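Long-range contact in hydroxyethylphosphonate dioxygenase (Streptomyces albus, PDB 6B9R), which probably uses an iron centre and oxygen to cleave 2-hydroxyethylphosphonate to hydroxymethylphosphonate: residues Pro326-Thr331 and Ala356-Thr361. Sequence-based numbering, arbitrary orientation.
Sequences PAYRFT and APLPPT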
loop_
_atom_site.group_PDB
_atom_site.type_symbol
_atom_site.label_atom_id
_atom_site.label_comp_id
_atom_site.label_asym_id
_atom_site.label_seq_id
_atom_site.Cartn_x
_atom_site.Cartn_y
_atom_site.Cartn_z
ATOM N N PRO A 326 -11.040 36.211 7.250
ATOM C CA PRO A 326 -10.022 35.210 6.899
ATOM C C PRO A 326 -9.071 34.997 8.062
ATOM O O PRO A 326 -8.596 35.955 8.675
ATOM C CB PRO A 326 -9.301 35.834 5.700
ATOM C CG PRO A 326 -9.432 37.307 5.934
ATOM C CD PRO A 326 -10.768 37.521 6.626
ATOM N N ALA A 327 -8.818 33.730 8.378
ATOM C CA ALA A 327 -7.773 33.385 9.330
ATOM C C ALA A 327 -6.469 33.037 8.636
ATOM O O ALA A 327 -5.389 33.301 9.179
ATOM C CB ALA A 327 -8.217 32.204 10.200
ATOM N N TYR A 328 -6.555 32.434 7.457
ATOM C CA TYR A 328 -5.386 32.026 6.696
ATOM C C TYR A 328 -5.615 32.390 5.244
ATOM O O TYR A 328 -6.754 32.406 4.769
ATOM C CB TYR A 328 -5.130 30.497 6.764
ATOM C CG TYR A 328 -5.295 29.907 8.138
ATOM C CD1 TYR A 328 -4.446 30.266 9.171
ATOM C CD2 TYR A 328 -6.299 28.982 8.400
ATOM C CE1 TYR A 328 -4.603 29.725 10.443
ATOM C CE2 TYR A 328 -6.454 28.424 9.654
ATOM C CZ TYR A 328 -5.597 28.791 10.666
ATOM O OH TYR A 328 -5.755 28.249 11.914
ATOM N N ARG A 329 -4.525 32.643 4.531
ATOM C CA ARG A 329 -4.583 32.777 3.081
ATOM C C ARG A 329 -3.681 31.700 2.505
ATOM O O ARG A 329 -2.495 31.633 2.847
ATOM C CB ARG A 329 -4.157 34.175 2.622
ATOM C CG ARG A 329 -4.659 34.536 1.217
ATOM C CD ARG A 329 -3.765 33.946 0.134
ATOM N NE ARG A 329 -2.400 34.458 0.249
ATOM C CZ ARG A 329 -1.953 35.585 -0.301
ATOM N NH1 ARG A 329 -2.753 36.360 -1.042
ATOM N NH2 ARG A 329 -0.688 35.937 -0.116
ATOM N N PHE A 330 -4.247 30.837 1.673
ATOM C CA PHE A 330 -3.498 29.725 1.107
ATOM C C PHE A 330 -3.087 30.035 -0.324
ATOM O O PHE A 330 -3.841 30.669 -1.067
ATOM C CB PHE A 330 -4.317 28.437 1.106
ATOM C CG PHE A 330 -4.747 27.961 2.465
ATOM C CD1 PHE A 330 -3.819 27.682 3.459
ATOM C CD2 PHE A 330 -6.086 27.731 2.727
ATOM C CE1 PHE A 330 -4.235 27.206 4.708
ATOM C CE2 PHE A 330 -6.501 27.256 3.968
ATOM C CZ PHE A 330 -5.571 27.002 4.957
ATOM N N THR A 331 -1.902 29.553 -0.705
ATOM C CA THR A 331 -1.429 29.569 -2.081
ATOM C C THR A 331 -1.091 28.134 -2.469
ATOM O O THR A 331 -0.356 27.453 -1.745
ATOM C CB THR A 331 -0.200 30.469 -2.245
ATOM O OG1 THR A 331 -0.520 31.811 -1.846
ATOM C CG2 THR A 331 0.254 30.499 -3.704
ATOM N N ALA A 356 -9.391 29.185 14.467
ATOM C CA ALA A 356 -9.549 28.560 13.153
ATOM C C ALA A 356 -8.891 27.189 13.110
ATOM O O ALA A 356 -7.875 26.991 12.430
ATOM C CB ALA A 356 -8.977 29.450 12.053
ATOM N N PRO A 357 -9.463 26.205 13.793
ATOM C CA PRO A 357 -8.928 24.845 13.668
ATOM C C PRO A 357 -9.023 24.374 12.224
ATOM O O PRO A 357 -10.037 24.573 11.550
ATOM C CB PRO A 357 -9.820 24.023 14.606
ATOM C CG PRO A 357 -11.079 24.804 14.716
ATOM C CD PRO A 357 -10.677 26.255 14.630
ATOM N N LEU A 358 -7.958 23.777 11.748
ATOM C CA LEU A 358 -7.996 23.205 10.411
ATOM C C LEU A 358 -8.686 21.844 10.448
ATOM O O LEU A 358 -8.512 21.090 11.412
ATOM C CB LEU A 358 -6.581 23.057 9.851
ATOM C CG LEU A 358 -5.910 24.391 9.522
ATOM C CD1 LEU A 358 -4.523 24.175 8.949
ATOM C CD2 LEU A 358 -6.793 25.119 8.526
ATOM N N PRO A 359 -9.478 21.515 9.432
ATOM C CA PRO A 359 -10.118 20.194 9.387
ATOM C C PRO A 359 -9.070 19.099 9.423
ATOM O O PRO A 359 -8.035 19.198 8.746
ATOM C CB PRO A 359 -10.869 20.201 8.044
ATOM C CG PRO A 359 -11.046 21.645 7.711
ATOM C CD PRO A 359 -9.838 22.350 8.275
ATOM N N PRO A 360 -9.281 18.064 10.233
ATOM C CA PRO A 360 -8.378 16.910 10.195
ATOM C C PRO A 360 -8.341 16.318 8.799
ATOM O O PRO A 360 -9.346 16.300 8.082
ATOM C CB PRO A 360 -8.998 15.939 11.206
ATOM C CG PRO A 360 -9.773 16.820 12.140
ATOM C CD PRO A 360 -10.330 17.908 11.255
ATOM N N THR A 361 -7.157 15.876 8.400
ATOM C CA THR A 361 -6.966 15.212 7.126
ATOM C C THR A 361 -6.342 13.845 7.370
ATOM O O THR A 361 -5.678 13.609 8.385
ATOM C CB THR A 361 -6.083 16.039 6.169
ATOM O OG1 THR A 361 -5.841 15.287 4.974
ATOM C CG2 THR A 361 -4.737 16.394 6.815
HETATM O O HOH W 1 -6.410 29.935 14.725
#
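The backbones of 326-331 and 356-361 come nearest at Ala327 and Ala356, whose CA atoms lie 6.4 Å apart, and no backbone hydrogen bond joins strand 328-331 to the irregular segment facing it. Tyr328 bridges the gap with its ring. Its CG stands beside the backbone N and anti to the carbonyl carbon (chi1 -43°), and the hydroxyl OH donates a short 2.5 Å hydrogen bond to Ala356 O. That carbonyl oxygen lies at the edge of the ring, near its plane, and is met at a C=O...OH angle of 136°. The backbone N of Leu406 is a second hydrogen-bond partner of OH, while a water that accepts from Ala356 N reaches OH weakly. Ala327 CB sits 4.0 Å above the ring centre and meets Ala356 CB at 3.4 Å, tighter than usual for two methyls. Leu358 CD2 approaches the ring obliquely, 3.5 Å from Tyr328 CE2, and also reaches the edge of the Phe330 ring, 4.2 Å from CZ. A phenylalanine in place of Tyr328 would probably leave Ala356 O without this donor and the 356-361 segment less firmly held. Leu250 of the second subunit packs on Phe330 and Leu358. Ala327 and Tyr328 both face Tyr320, forming a classic beta bulge at the start of a strand in an antiparallel sheet, against which the loop between strands 343-349 and 364-369 is packed.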